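Local coordinates for XisI protein-like (Anabaena variabilis, PDB 2NLV), which is of unknown function but, as a XisI-like protein, probably resembles the XisI partner in cyanobacterial XisF-XisH-XisI recombination of nitrogen-fixation genes, at residues A[91-96]-A[108-112]; A[40-46]-A[58-64]. All blocks are in the same frame, centred on the assembly; numbering follows the deposited sequence. Where two conformers were deposited one is given.

Interaction 1 of 2, residues A[91-96]-A[108-112]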
# COMPACT_ATOMS: atom_id res chain seq x y z
N ARG A 91 -24.24 -4.01 3.73
CA ARG A 91 -23.58 -3.35 4.89
C ARG A 91 -22.84 -4.32 5.72
O ARG A 91 -21.74 -4.09 6.24
CB ARG A 91 -24.66 -2.73 5.74
CG ARG A 91 -25.16 -1.53 5.09
CD ARG A 91 -26.45 -1.00 5.66
NE ARG A 91 -26.73 0.26 5.02
CZ ARG A 91 -26.00 1.36 5.20
NH1 ARG A 91 -24.97 1.39 6.05
NH2 ARG A 91 -26.31 2.45 4.53
N GLU A 92 -23.44 -5.46 5.90
CA GLU A 92 -22.81 -6.45 6.76
C GLU A 92 -21.48 -7.04 6.22
O GLU A 92 -20.72 -7.69 6.95
CB GLU A 92 -23.81 -7.56 7.11
CG GLU A 92 -24.33 -8.31 5.94
CD GLU A 92 -25.65 -7.72 5.35
OE1 GLU A 92 -26.04 -6.47 5.44
OE2 GLU A 92 -26.34 -8.60 4.78
N ASP A 93 -21.20 -6.81 4.93
CA ASP A 93 -19.98 -7.26 4.30
C ASP A 93 -18.93 -6.17 4.15
O ASP A 93 -17.94 -6.36 3.44
CB ASP A 93 -20.21 -7.87 2.93
CG ASP A 93 -20.77 -9.28 2.98
OD1 ASP A 93 -20.92 -9.82 4.09
OD2 ASP A 93 -21.05 -9.85 1.90
N ILE A 94 -19.15 -5.05 4.83
CA ILE A 94 -18.15 -3.98 4.96
C ILE A 94 -17.69 -3.91 6.41
O ILE A 94 -18.53 -3.92 7.31
CB ILE A 94 -18.75 -2.66 4.48
CG1 ILE A 94 -19.03 -2.77 2.99
CG2 ILE A 94 -17.73 -1.54 4.68
CD1 ILE A 94 -20.00 -1.69 2.49
N VAL A 95 -16.40 -3.90 6.64
CA VAL A 95 -15.84 -3.76 7.98
C VAL A 95 -15.11 -2.46 8.05
O VAL A 95 -14.20 -2.22 7.21
CB VAL A 95 -14.96 -4.96 8.37
CG1 VAL A 95 -14.37 -4.79 9.82
CG2 VAL A 95 -15.73 -6.31 8.25
N LEU A 96 -15.41 -1.62 9.04
CA LEU A 96 -14.69 -0.38 9.22
C LEU A 96 -13.41 -0.60 10.00
O LEU A 96 -13.36 -0.44 11.21
CB LEU A 96 -15.59 0.65 9.87
CG LEU A 96 -16.84 1.04 9.08
CD1 LEU A 96 -17.57 2.17 9.85
CD2 LEU A 96 -16.49 1.51 7.68
N ASP A 108 -22.95 0.92 11.43
CA ASP A 108 -23.93 0.60 10.41
C ASP A 108 -23.52 -0.58 9.53
O ASP A 108 -24.35 -1.11 8.74
CB ASP A 108 -24.22 1.85 9.55
CG ASP A 108 -25.07 2.89 10.27
OD1 ASP A 108 -25.85 2.54 11.16
OD2 ASP A 108 -24.95 4.08 9.88
N TYR A 109 -22.28 -1.03 9.66
CA TYR A 109 -21.72 -2.02 8.74
C TYR A 109 -21.52 -3.34 9.43
O TYR A 109 -22.46 -3.79 10.11
CB TYR A 109 -20.46 -1.44 8.11
CG TYR A 109 -20.79 -0.13 7.46
CD1 TYR A 109 -21.34 -0.10 6.16
CD2 TYR A 109 -20.62 1.09 8.15
CE1 TYR A 109 -21.70 1.10 5.59
CE2 TYR A 109 -20.96 2.31 7.54
CZ TYR A 109 -21.51 2.28 6.28
OH TYR A 109 -21.94 3.47 5.67
N GLY A 110 -20.37 -4.00 9.28
CA GLY A 110 -20.20 -5.37 9.69
C GLY A 110 -18.98 -5.64 10.52
O GLY A 110 -18.25 -4.72 10.88
N VAL A 111 -18.80 -6.91 10.83
CA VAL A 111 -17.65 -7.35 11.60
C VAL A 111 -17.03 -8.50 10.86
O VAL A 111 -17.63 -9.07 9.96
CB VAL A 111 -18.04 -7.80 13.00
CG1 VAL A 111 -18.58 -6.61 13.79
CG2 VAL A 111 -19.04 -8.98 12.96
N ALA A 112 -15.84 -8.92 11.25
CA ALA A 112 -15.25 -10.16 10.70
C ALA A 112 -16.23 -11.39 10.94
O ALA A 112 -16.59 -12.21 10.09
CB ALA A 112 -13.82 -10.33 11.36
OXT ALA A 112 -16.84 -11.59 11.98
O HOH W 1 -21.09 -8.57 9.98
O HOH W 2 -17.66 -2.08 10.80
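Tyr-109 lies across the backbone of 91-96 with its ring lodged among Arg-91, Ile-94 and Leu-96. The course of the backbone sets Tyr-109 CB 3.2 Å from Ile-94 O. CG is anti to the carbonyl carbon (chi1 -55°), which directs the ring between Leu-96 on the CD2 side and Ile-94 and Arg-91 on the CD1/CE1 side. Leu-96 reaches it with CD1, 3.7 Å from Tyr-109 CD2; Ile-94 runs alongside, pointing the same way, its CB 4.0 Å from Tyr-109 CD1. Arg-91, in one of its two conformers, keeps its chain extended from CG to NE, passing the carbonyl oxygen of Asp-108, and then turns at NE to bring NH1 to 3.3 Å from Tyr-109 CE1. Guanidinium and ring planes are 34° apart, too inclined for a parallel stack. The polar ends share an outside partner: Arg-91 NH2 makes a salt bridge with Glu-82, whose OE2 also bonds Tyr-109 OH. Exchanging the tyrosine for an alanine would probably open a gap between Leu-96 and Ile-94 and leave Glu-82 without its phenol partner.

The direct backbone link is Gly-110 N to Ile-94 O, short at 2.7 Å but bent to 132° at the hydrogen. Two waters extend it: one joins Glu-92 O to Val-111 N, the other Gly-110 O to Leu-96 N. Gly-110 CA lies 3.6 Å from Glu-92 O, and a CB there would clash with that oxygen. Val-95 CG2 packs 3.6 Å from the carbonyl carbon of Val-111.

The C-terminal segment crosses strand 94-96, held by this bond and the waters; that strand pairs in parallel with strand 68-74 through Val-95. Helix 80-86 packs against Arg-91, Ile-94 and Tyr-109, while Lys-68 of strand 68-74 bonds the carbonyl oxygen of Val-111 and Ala-112 O.

Interaction 2 of 2, residues A[40-46]-A[58-64]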
# COMPACT_ATOMS: atom_id res chain seq x y z
N ASN A 40 -5.54 -9.48 -2.11
CA ASN A 40 -6.70 -8.62 -1.90
C ASN A 40 -6.39 -7.40 -1.04
O ASN A 40 -7.03 -7.14 -0.02
CB ASN A 40 -7.87 -9.42 -1.31
CG ASN A 40 -8.49 -10.30 -2.34
OD1 ASN A 40 -8.97 -9.82 -3.37
ND2 ASN A 40 -8.57 -11.57 -2.04
N HIS A 41 -5.37 -6.65 -1.49
CA HIS A 41 -5.03 -5.38 -0.91
C HIS A 41 -5.06 -4.33 -1.98
O HIS A 41 -4.39 -4.48 -3.01
CB HIS A 41 -3.62 -5.43 -0.26
CG HIS A 41 -3.42 -6.53 0.74
ND1 HIS A 41 -4.15 -6.65 1.90
CD2 HIS A 41 -2.52 -7.55 0.76
CE1 HIS A 41 -3.69 -7.69 2.59
NE2 HIS A 41 -2.69 -8.24 1.92
N TYR A 42 -5.74 -3.21 -1.70
CA TYR A 42 -6.00 -2.23 -2.73
C TYR A 42 -5.84 -0.83 -2.17
O TYR A 42 -6.60 -0.46 -1.26
CB TYR A 42 -7.42 -2.43 -3.30
CG TYR A 42 -7.71 -3.87 -3.78
CD1 TYR A 42 -7.31 -4.30 -5.03
CD2 TYR A 42 -8.34 -4.80 -2.94
CE1 TYR A 42 -7.58 -5.61 -5.43
CE2 TYR A 42 -8.61 -6.07 -3.34
CZ TYR A 42 -8.21 -6.45 -4.57
OH TYR A 42 -8.44 -7.76 -5.02
N GLN A 43 -4.94 -0.03 -2.72
CA GLN A 43 -4.64 1.31 -2.22
C GLN A 43 -4.62 2.36 -3.33
O GLN A 43 -4.26 2.06 -4.47
CB GLN A 43 -3.26 1.38 -1.52
CG GLN A 43 -3.06 0.43 -0.36
CD GLN A 43 -1.74 0.65 0.39
OE1 GLN A 43 -1.44 -0.09 1.34
NE2 GLN A 43 -0.97 1.66 -0.01
N TRP A 44 -4.95 3.58 -2.97
CA TRP A 44 -4.59 4.77 -3.72
C TRP A 44 -3.68 5.60 -2.86
O TRP A 44 -4.05 6.01 -1.78
CB TRP A 44 -5.80 5.55 -4.12
CG TRP A 44 -5.41 6.98 -4.60
CD1 TRP A 44 -4.21 7.38 -5.16
CD2 TRP A 44 -6.19 8.12 -4.49
NE1 TRP A 44 -4.22 8.73 -5.40
CE2 TRP A 44 -5.45 9.21 -5.01
CE3 TRP A 44 -7.45 8.35 -4.04
CZ2 TRP A 44 -5.96 10.52 -5.05
CZ3 TRP A 44 -7.96 9.69 -4.08
CH2 TRP A 44 -7.22 10.70 -4.55
N MSE A 45 -2.46 5.78 -3.32
CA MSE A 45 -1.45 6.62 -2.64
C MSE A 45 -0.98 7.80 -3.45
O MSE A 45 -1.07 7.83 -4.70
CB MSE A 45 -0.17 5.84 -2.28
CG MSE A 45 -0.34 4.71 -1.29
SE MSE A 45 1.37 4.22 -0.60
CE MSE A 45 1.68 5.81 0.46
N ASN A 46 -0.50 8.82 -2.78
CA ASN A 46 0.25 9.89 -3.44
C ASN A 46 1.68 9.79 -2.96
O ASN A 46 1.91 9.66 -1.77
CB ASN A 46 -0.27 11.28 -3.07
CG ASN A 46 -1.65 11.56 -3.56
OD1 ASN A 46 -2.46 12.16 -2.83
ND2 ASN A 46 -1.92 11.16 -4.78
N CYS A 58 -1.37 7.42 1.97
CA CYS A 58 -2.41 6.59 1.45
C CYS A 58 -3.73 7.30 1.65
O CYS A 58 -4.11 7.56 2.77
CB CYS A 58 -2.40 5.24 2.12
SG CYS A 58 -3.74 4.19 1.41
N VAL A 59 -4.40 7.60 0.54
CA VAL A 59 -5.66 8.32 0.60
C VAL A 59 -6.83 7.39 0.94
O VAL A 59 -7.63 7.70 1.76
CB VAL A 59 -5.94 9.08 -0.68
CG1 VAL A 59 -7.24 9.91 -0.51
CG2 VAL A 59 -4.71 9.96 -1.06
N ILE A 60 -6.92 6.25 0.28
CA ILE A 60 -7.86 5.18 0.65
C ILE A 60 -7.20 3.84 0.51
O ILE A 60 -6.37 3.61 -0.36
CB ILE A 60 -9.13 5.15 -0.21
CG1 ILE A 60 -9.87 6.48 -0.16
CG2 ILE A 60 -10.06 3.99 0.27
CD1 ILE A 60 -11.09 6.53 -1.03
N HIS A 61 -7.61 2.94 1.39
CA HIS A 61 -7.13 1.54 1.36
C HIS A 61 -8.31 0.63 1.67
O HIS A 61 -9.00 0.81 2.68
CB HIS A 61 -6.05 1.40 2.42
CG HIS A 61 -5.45 0.04 2.60
ND1 HIS A 61 -4.23 -0.11 3.21
CD2 HIS A 61 -5.86 -1.22 2.29
CE1 HIS A 61 -3.90 -1.39 3.27
NE2 HIS A 61 -4.87 -2.10 2.73
N PHE A 62 -8.55 -0.35 0.78
CA PHE A 62 -9.49 -1.46 1.00
C PHE A 62 -8.76 -2.78 0.99
O PHE A 62 -7.93 -3.00 0.11
CB PHE A 62 -10.50 -1.53 -0.11
CG PHE A 62 -11.43 -0.38 -0.18
CD1 PHE A 62 -12.52 -0.32 0.67
CD2 PHE A 62 -11.31 0.52 -1.22
CE1 PHE A 62 -13.46 0.74 0.52
CE2 PHE A 62 -12.24 1.56 -1.36
CZ PHE A 62 -13.28 1.62 -0.48
N ASP A 63 -9.10 -3.67 1.91
CA ASP A 63 -8.75 -5.09 1.80
C ASP A 63 -10.01 -5.90 1.55
O ASP A 63 -11.09 -5.44 1.85
CB ASP A 63 -8.07 -5.58 3.04
CG ASP A 63 -6.78 -4.81 3.34
OD1 ASP A 63 -5.95 -4.68 2.41
OD2 ASP A 63 -6.63 -4.39 4.50
N ILE A 64 -9.85 -7.11 1.05
CA ILE A 64 -10.93 -8.09 1.07
C ILE A 64 -10.42 -9.28 1.84
O ILE A 64 -9.41 -9.87 1.48
CB ILE A 64 -11.47 -8.47 -0.34
CG1 ILE A 64 -11.87 -7.24 -1.14
CG2 ILE A 64 -12.68 -9.39 -0.17
CD1 ILE A 64 -12.12 -7.48 -2.62
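Two histidines, one from each strand, grip a single carboxylate oxygen: His-41 ND1 and His-61 NE2 donate to Asp-63 OD1 from opposite faces of the carboxylate plane. The cross-strand bond from His-41 ND1 to Asp-63 OD1 is 2.7 Å and nearly straight (164°). The oxygen lies close to both ring planes, although the donors sit 60° (His-41) and 37° (His-61) out of the carboxylate plane. With CG of His-61 anti to the backbone N, one face of its ring is met by Gln-43 CG (one of two conformers), 3.9 Å from the ring centroid (CH-pi).

These residues share one face of an antiparallel pair. On the other lie Tyr-42, Trp-44, Ile-60 and Phe-62. Val-59 CB makes a CH-pi contact over the six-membered ring of Trp-44, 4.0 Å from its centroid, and Ile-64 CD1 approaches Tyr-42 CE2 at 3.9 Å. Backbone bonds join Tyr-42 and Phe-62 both ways. A classic beta bulge puts Val-59 and Ile-60 opposite Trp-44: Trp-44 O accepts from Val-59 N at 2.8 Å, and Trp-44 N donates to Ile-60 O.

Helix 2-21 covers Tyr-42, Ile-60 and Phe-62, whereas the histidine face meets the second subunit: its Tyr-56 bonds His-61 ND1 and its Gln-32 bonds Asp-63 OD2, which also takes Gln-72 of the same chain. The buried carboxylate is therefore well supplied with donors, probably favouring its ionised form.

How the interactions relate
Interaction 2 lies near the middle of the chain, its centre 5 Å from the chain's own, while interaction 1 is 14 Å out and partly buried. Their centres are 17 Å apart and their nearest atoms about 6 Å, without touching. Strand 68-74 bridges them within one mixed sheet: it runs antiparallel to strand 53-65 of interaction 2 and parallel to strand 94-96 of interaction 1. Leu-71 marks this link, packing on Ile-60 and Phe-62 and bonding Val-95 through the backbone. Only interaction 2 reaches the second subunit, so 40-46/58-64 contributes to the dimer interface while 91-96/108-112 lies at the edge strand 94-96.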